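Local atomic coordinates of alpha-catenin-like protein hmp-1 (PDB entry 5XA5), a protein that binds beta-catenin hmp-2 and actin filaments in the cadherin-catenin complex of adherens junctions, and is required for cell migration during body enclosure and cell shape changes during body elongation. Residues C76-D82 and I144-V148; V190-A194 and L206-R210. One frame throughout, in Å; residues are numbered along the deposited sequence.

Contact 1. Residues C76-D82 and I144-V148; sequences CPIANSD and IDVKV
The loop that joins helix 51-74 to helix 83-112 folds against one turn of the long helix 117-165, a helical-bundle connection in the N-terminal part of this vinculin/alpha-catenin family protein. The backbones come nearest at I78 and V148, whose CA atoms are 6.4 Å apart, and the two segments bury 283 Å². C76 opens a type I beta turn that ends at A79, closed by A79 N donating to C76 O at 3.0 Å. With chi1 t, C76 brings SG to 3.7 Å from I144 CG2 and 4.1 Å from V148 CG2. P77 (phi/psi -62/-13) follows and sets its CG 3.5 Å from V148 CG1. At I78 (-105/26) the p,t rotamer extends CD1 to 3.7 Å from K147 CB and 4.1 Å from I144 CG2, while its CG2 lies 4.0 Å from V148 CG2. The chain then turns away through A79-S81, which have helical phi/psi angles, and D82 N returns to I78 O at 3.0 Å. D82, in an extended conformation (-137/82) with chi1 t, is the N-cap of helix 83-112: its OD1 makes a weak hydrogen bond to the backbone N of A85. Its OD2 accepts a hydrogen bond from K147 NZ at 3.0 Å, forming a salt bridge; K147 reaches it with chi1 m and chi2 to chi4 all t. On the helical side, V148 N bonds to I144 O at 3.1 Å. The chemistry thus combines an apolar patch around I78 with a flanking ion pair, so that one carboxylate both caps a helix and ties it to a neighbouring one.

Contact 2. Residues V190-A194 and L206-R210; sequences VRRRA and LLAAR
This is an antiparallel helix pair, in which consecutive helices 169-196 and 200-229 of the vinculin-family bundle pack side by side as a helical hairpin. The axes of segments 190-194 and 206-210 approach to 9.9 Å at a signed crossing angle of -163°, and the register sets A194 opposite L206 (CA-CA 6.4 Å) and V190 opposite R210 (7.3 Å). Both segments are regular helix, with A194 N to V190 O and R210 N to L206 O each at 2.9 Å.

Apolar packing centres on L206, whose t,p rotamer places CG 3.7 Å from V190 CG1 and CD2 4.2 Å from A194 CB and 3.9 Å from R193 CG. A194 CB also meets L207 CD2 at 3.7 Å, and V190 CG1 lies 4.0 Å from R210 CB. Beyond the pair, L206 continues onto L254 and V257 of helix 234-258.

Among the charged groups no hydrogen bond crosses between the segments. R193 turns instead to D142 of helix 117-165 in a salt bridge. R191 and R210 bring like charges together, offset by D187, which forms salt bridges with both. The edge of the R191 guanidinium meets a face of that of R210, with R191 NH2 3.3 Å from R210 NH1.

In the fold
The two contacts lie near the middle of the elongated, all-helical chain, their centres about 19 Å apart, and follow in series: contact 1 closes on helix 117-165 before contact 2 opens on the next helix, 169-196. Contact 1 fastens an interhelical loop to that long helix, whereas contact 2 pairs helix 169-196 with its successor, helix 200-229. They touch directly where V146 CG2 packs 3.3 Å from R193 NH2. D145 and R192, which take no part in contacts 1 and 2 themselves, reach the hmp-2 chain: D145 hydrogen-bonds its backbone, and an acidic side chain of the hmp-2 chain forms a salt bridge with R192. The middle of the molecule therefore joins intramolecular helix packing to the binding of the beta-catenin partner.

Contact 1. Residues C76-D82 and I144-V148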
ATOM      1  N   CYS A  76       4.220   5.202  -9.444  1.00 49.78           N
ATOM      2  CA  CYS A  76       2.999   4.450  -9.163  1.00 47.11           C
ATOM      3  C   CYS A  76       2.251   4.171 -10.451  1.00 47.91           C
ATOM      4  O   CYS A  76       1.909   5.099 -11.181  1.00 46.89           O
ATOM      5  CB  CYS A  76       2.093   5.199  -8.189  1.00 51.02           C
ATOM      6  SG  CYS A  76       0.498   4.365  -7.918  1.00 49.31           S
ATOM      7  N   PRO A  77       1.995   2.887 -10.735  1.00 50.63           N
ATOM      8  CA  PRO A  77       1.436   2.496 -12.036  1.00 52.82           C
ATOM      9  C   PRO A  77       0.050   3.065 -12.360  1.00 59.87           C
ATOM     10  O   PRO A  77      -0.348   2.992 -13.515  1.00 66.91           O
ATOM     11  CB  PRO A  77       1.385   0.965 -11.948  1.00 49.66           C
ATOM     12  CG  PRO A  77       1.436   0.655 -10.509  1.00 56.02           C
ATOM     13  CD  PRO A  77       2.267   1.722  -9.878  1.00 54.77           C
ATOM     14  N   ILE A  78      -0.673   3.631 -11.401  1.00 53.14           N
ATOM     15  CA  ILE A  78      -1.951   4.249 -11.755  1.00 55.65           C
ATOM     16  C   ILE A  78      -1.894   5.782 -11.768  1.00 59.59           C
ATOM     17  O   ILE A  78      -2.913   6.446 -11.592  1.00 54.62           O
ATOM     18  CB  ILE A  78      -3.096   3.780 -10.817  1.00 49.98           C
ATOM     19  CG1 ILE A  78      -2.830   4.173  -9.365  1.00 52.69           C
ATOM     20  CG2 ILE A  78      -3.361   2.267 -10.971  1.00 53.54           C
ATOM     21  CD1 ILE A  78      -3.975   3.830  -8.440  1.00 56.73           C
ATOM     22  N   ALA A  79      -0.695   6.323 -11.995  1.00 62.41           N
ATOM     23  CA  ALA A  79      -0.445   7.770 -12.041  1.00 67.86           C
ATOM     24  C   ALA A  79      -1.370   8.460 -13.035  1.00 77.56           C
ATOM     25  O   ALA A  79      -1.955   9.510 -12.730  1.00 85.37           O
ATOM     26  CB  ALA A  79       1.015   8.040 -12.387  1.00 60.44           C
ATOM     27  N   ASN A  80      -1.483   7.844 -14.207  1.00 79.42           N
ATOM     28  CA  ASN A  80      -2.390   8.263 -15.248  1.00 81.28           C
ATOM     29  C   ASN A  80      -3.852   8.118 -14.861  1.00 77.69           C
ATOM     30  O   ASN A  80      -4.635   9.066 -14.943  1.00 77.83           O
ATOM     31  CB  ASN A  80      -2.138   7.434 -16.538  1.00 96.60           C
ATOM     32  CG  ASN A  80      -2.087   5.924 -16.280  1.00109.06           C
ATOM     33  OD1 ASN A  80      -1.529   5.454 -15.247  1.00111.76           O
ATOM     34  ND2 ASN A  80      -2.655   5.152 -17.231  1.00113.99           N
ATOM     35  N   SER A  81      -4.193   6.898 -14.461  1.00 73.26           N
ATOM     36  CA  SER A  81      -5.565   6.406 -14.437  1.00 72.35           C
ATOM     37  C   SER A  81      -6.388   7.007 -13.308  1.00 75.85           C
ATOM     38  O   SER A  81      -7.616   7.083 -13.377  1.00 73.65           O
ATOM     39  CB  SER A  81      -5.556   4.875 -14.293  1.00 77.98           C
ATOM     40  OG  SER A  81      -4.420   4.339 -14.946  1.00 75.50           O
ATOM     41  N   ASP A  82      -5.695   7.414 -12.253  1.00 55.73           N
ATOM     42  CA  ASP A  82      -6.349   7.877 -11.037  1.00 59.00           C
ATOM     43  C   ASP A  82      -5.662   9.129 -10.501  1.00 54.07           C
ATOM     44  O   ASP A  82      -4.831   9.054  -9.595  1.00 55.52           O
ATOM     45  CB  ASP A  82      -6.335   6.773  -9.980  1.00 50.33           C
ATOM     46  CG  ASP A  82      -7.401   6.963  -8.924  1.00 57.57           C
ATOM     47  OD1 ASP A  82      -7.948   8.080  -8.825  1.00 63.90           O
ATOM     48  OD2 ASP A  82      -7.680   5.997  -8.184  1.00 58.15           O
ATOM     49  N   ILE A 144      -3.446   3.052  -1.946  1.00 29.16           N
ATOM     50  CA  ILE A 144      -3.135   3.263  -3.363  1.00 29.36           C
ATOM     51  C   ILE A 144      -2.490   2.001  -3.930  1.00 29.26           C
ATOM     52  O   ILE A 144      -2.758   1.584  -5.053  1.00 29.65           O
ATOM     53  CB  ILE A 144      -2.190   4.472  -3.568  1.00 33.58           C
ATOM     54  CG1 ILE A 144      -2.821   5.743  -3.002  1.00 47.43           C
ATOM     55  CG2 ILE A 144      -1.852   4.647  -5.035  1.00 45.99           C
ATOM     56  CD1 ILE A 144      -4.254   5.950  -3.424  1.00 43.46           C
ATOM     57  N   ASP A 145      -1.642   1.372  -3.126  1.00 28.53           N
ATOM     58  CA  ASP A 145      -1.090   0.080  -3.492  1.00 26.21           C
ATOM     59  C   ASP A 145      -2.226  -0.931  -3.756  1.00 27.77           C
ATOM     60  O   ASP A 145      -2.120  -1.769  -4.648  1.00 28.69           O
ATOM     61  CB  ASP A 145      -0.144  -0.442  -2.386  1.00 27.69           C
ATOM     62  CG  ASP A 145       1.166   0.351  -2.297  1.00 32.15           C
ATOM     63  OD1 ASP A 145       1.539   1.009  -3.292  1.00 32.05           O
ATOM     64  OD2 ASP A 145       1.818   0.314  -1.216  1.00 33.78           O
ATOM     65  N   VAL A 146      -3.314  -0.839  -2.991  1.00 27.85           N
ATOM     66  CA  VAL A 146      -4.443  -1.744  -3.187  1.00 25.69           C
ATOM     67  C   VAL A 146      -5.151  -1.405  -4.502  1.00 30.01           C
ATOM     68  O   VAL A 146      -5.561  -2.309  -5.236  1.00 28.45           O
ATOM     69  CB  VAL A 146      -5.440  -1.673  -2.011  1.00 26.91           C
ATOM     70  CG1 VAL A 146      -6.800  -2.271  -2.408  1.00 30.37           C
ATOM     71  CG2 VAL A 146      -4.861  -2.381  -0.806  1.00 26.69           C
ATOM     72  N   LYS A 147      -5.268  -0.111  -4.808  1.00 26.82           N
ATOM     73  CA  LYS A 147      -5.922   0.317  -6.047  1.00 25.64           C
ATOM     74  C   LYS A 147      -5.192  -0.225  -7.260  1.00 30.02           C
ATOM     75  O   LYS A 147      -5.805  -0.523  -8.292  1.00 28.26           O
ATOM     76  CB  LYS A 147      -6.000   1.843  -6.128  1.00 30.83           C
ATOM     77  CG  LYS A 147      -7.161   2.438  -5.360  1.00 41.24           C
ATOM     78  CD  LYS A 147      -7.355   3.909  -5.690  1.00 48.95           C
ATOM     79  CE  LYS A 147      -8.697   4.407  -5.167  1.00 60.83           C
ATOM     80  NZ  LYS A 147      -8.877   5.866  -5.389  1.00 65.93           N
ATOM     81  N   VAL A 148      -3.875  -0.335  -7.147  1.00 28.70           N
ATOM     82  CA  VAL A 148      -3.082  -0.941  -8.210  1.00 28.58           C
ATOM     83  C   VAL A 148      -3.458  -2.409  -8.422  1.00 28.28           C
ATOM     84  O   VAL A 148      -3.573  -2.864  -9.565  1.00 29.61           O
ATOM     85  CB  VAL A 148      -1.584  -0.795  -7.916  1.00 29.45           C
ATOM     86  CG1 VAL A 148      -0.743  -1.622  -8.878  1.00 29.01           C
ATOM     87  CG2 VAL A 148      -1.187   0.671  -7.991  1.00 30.85           C
TER

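Contact 2. Residues V190-A194 and L206-R210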
ATOM      1  N   VAL A 190      -1.642 -11.071  -5.418  1.00 24.00           N
ATOM      2  CA  VAL A 190      -2.698 -11.404  -4.467  1.00 21.78           C
ATOM      3  C   VAL A 190      -2.207 -12.319  -3.341  1.00 26.79           C
ATOM      4  O   VAL A 190      -2.597 -12.152  -2.183  1.00 24.13           O
ATOM      5  CB  VAL A 190      -3.891 -12.049  -5.199  1.00 22.91           C
ATOM      6  CG1 VAL A 190      -4.822 -12.738  -4.224  1.00 23.38           C
ATOM      7  CG2 VAL A 190      -4.606 -10.980  -5.970  1.00 22.86           C
ATOM      8  N   ARG A 191      -1.368 -13.295  -3.671  1.00 25.26           N
ATOM      9  CA  ARG A 191      -0.788 -14.160  -2.640  1.00 27.14           C
ATOM     10  C   ARG A 191       0.033 -13.348  -1.648  1.00 27.27           C
ATOM     11  O   ARG A 191      -0.015 -13.597  -0.432  1.00 27.70           O
ATOM     12  CB  ARG A 191       0.074 -15.245  -3.282  1.00 30.98           C
ATOM     13  CG  ARG A 191      -0.716 -16.414  -3.819  1.00 46.47           C
ATOM     14  CD  ARG A 191       0.178 -17.374  -4.579  1.00 62.95           C
ATOM     15  NE  ARG A 191      -0.569 -18.525  -5.075  1.00 72.98           N
ATOM     16  CZ  ARG A 191      -0.221 -19.788  -4.853  1.00 79.04           C
ATOM     17  NH1 ARG A 191       0.865 -20.060  -4.142  1.00 80.08           N
ATOM     18  NH2 ARG A 191      -0.957 -20.778  -5.338  1.00 74.90           N
ATOM     19  N   ARG A 192       0.797 -12.391  -2.156  1.00 27.97           N
ATOM     20  CA  ARG A 192       1.624 -11.555  -1.277  1.00 24.66           C
ATOM     21  C   ARG A 192       0.748 -10.654  -0.421  1.00 28.51           C
ATOM     22  O   ARG A 192       1.028 -10.465   0.766  1.00 27.91           O
ATOM     23  CB  ARG A 192       2.624 -10.724  -2.080  1.00 31.98           C
ATOM     24  CG  ARG A 192       3.640 -11.573  -2.834  1.00 32.82           C
ATOM     25  CD  ARG A 192       4.611 -10.726  -3.647  1.00 50.96           C
ATOM     26  NE  ARG A 192       5.648 -10.124  -2.816  1.00 76.89           N
ATOM     27  CZ  ARG A 192       5.877  -8.819  -2.724  1.00 89.51           C
ATOM     28  NH1 ARG A 192       5.136  -7.962  -3.414  1.00 97.20           N
ATOM     29  NH2 ARG A 192       6.848  -8.371  -1.940  1.00 88.66           N
ATOM     30  N   ARG A 193      -0.320 -10.122  -1.015  1.00 23.36           N
ATOM     31  CA  ARG A 193      -1.261  -9.310  -0.253  1.00 25.46           C
ATOM     32  C   ARG A 193      -1.891 -10.131   0.867  1.00 27.10           C
ATOM     33  O   ARG A 193      -2.061  -9.649   1.994  1.00 25.97           O
ATOM     34  CB  ARG A 193      -2.348  -8.731  -1.177  1.00 22.98           C
ATOM     35  CG  ARG A 193      -3.353  -7.855  -0.460  1.00 22.16           C
ATOM     36  CD  ARG A 193      -2.634  -6.680   0.142  1.00 26.00           C
ATOM     37  NE  ARG A 193      -3.559  -5.777   0.814  1.00 27.16           N
ATOM     38  CZ  ARG A 193      -3.171  -4.641   1.388  1.00 27.57           C
ATOM     39  NH1 ARG A 193      -1.891  -4.287   1.354  1.00 27.43           N
ATOM     40  NH2 ARG A 193      -4.055  -3.880   2.013  1.00 27.56           N
ATOM     41  N   ALA A 194      -2.250 -11.376   0.559  1.00 24.54           N
ATOM     42  CA  ALA A 194      -2.864 -12.234   1.553  1.00 26.92           C
ATOM     43  C   ALA A 194      -1.962 -12.427   2.770  1.00 25.87           C
ATOM     44  O   ALA A 194      -2.433 -12.395   3.900  1.00 28.14           O
ATOM     45  CB  ALA A 194      -3.212 -13.575   0.937  1.00 27.47           C
ATOM     46  N   LEU A 206      -9.608 -13.744   0.572  1.00 25.33           N
ATOM     47  CA  LEU A 206      -8.829 -13.371  -0.601  1.00 22.90           C
ATOM     48  C   LEU A 206      -8.257 -14.624  -1.246  1.00 24.40           C
ATOM     49  O   LEU A 206      -8.284 -14.771  -2.474  1.00 25.95           O
ATOM     50  CB  LEU A 206      -7.704 -12.389  -0.227  1.00 24.00           C
ATOM     51  CG  LEU A 206      -7.020 -11.669  -1.395  1.00 23.07           C
ATOM     52  CD1 LEU A 206      -8.013 -10.775  -2.092  1.00 22.82           C
ATOM     53  CD2 LEU A 206      -5.838 -10.831  -0.913  1.00 23.77           C
ATOM     54  N   LEU A 207      -7.757 -15.539  -0.423  1.00 25.42           N
ATOM     55  CA  LEU A 207      -7.195 -16.775  -0.945  1.00 24.28           C
ATOM     56  C   LEU A 207      -8.266 -17.645  -1.593  1.00 24.80           C
ATOM     57  O   LEU A 207      -7.991 -18.325  -2.580  1.00 24.60           O
ATOM     58  CB  LEU A 207      -6.479 -17.546   0.170  1.00 27.04           C
ATOM     59  CG  LEU A 207      -5.156 -16.871   0.543  1.00 30.57           C
ATOM     60  CD1 LEU A 207      -4.485 -17.646   1.661  1.00 36.10           C
ATOM     61  CD2 LEU A 207      -4.223 -16.722  -0.667  1.00 29.13           C
ATOM     62  N   ALA A 208      -9.475 -17.615  -1.045  1.00 24.69           N
ATOM     63  CA  ALA A 208     -10.559 -18.398  -1.623  1.00 24.09           C
ATOM     64  C   ALA A 208     -10.916 -17.859  -2.993  1.00 24.23           C
ATOM     65  O   ALA A 208     -11.130 -18.631  -3.933  1.00 26.62           O
ATOM     66  CB  ALA A 208     -11.771 -18.397  -0.723  1.00 27.52           C
ATOM     67  N   ALA A 209     -10.995 -16.536  -3.100  1.00 25.28           N
ATOM     68  CA  ALA A 209     -11.302 -15.907  -4.385  1.00 22.67           C
ATOM     69  C   ALA A 209     -10.184 -16.165  -5.397  1.00 24.50           C
ATOM     70  O   ALA A 209     -10.464 -16.427  -6.575  1.00 23.83           O
ATOM     71  CB  ALA A 209     -11.549 -14.396  -4.200  1.00 25.31           C
ATOM     72  N   ARG A 210      -8.922 -16.088  -4.950  1.00 24.63           N
ATOM     73  CA  ARG A 210      -7.789 -16.449  -5.803  1.00 23.90           C
ATOM     74  C   ARG A 210      -7.938 -17.865  -6.368  1.00 25.52           C
ATOM     75  O   ARG A 210      -7.799 -18.093  -7.574  1.00 25.78           O
ATOM     76  CB  ARG A 210      -6.460 -16.326  -5.028  1.00 22.54           C
ATOM     77  CG  ARG A 210      -5.233 -16.537  -5.902  1.00 26.58           C
ATOM     78  CD  ARG A 210      -4.055 -17.127  -5.122  1.00 40.33           C
ATOM     79  NE  ARG A 210      -4.357 -18.484  -4.668  1.00 60.04           N
ATOM     80  CZ  ARG A 210      -4.161 -19.581  -5.395  1.00 72.82           C
ATOM     81  NH1 ARG A 210      -3.654 -19.492  -6.618  1.00 81.31           N
ATOM     82  NH2 ARG A 210      -4.472 -20.770  -4.901  1.00 74.47           N
TER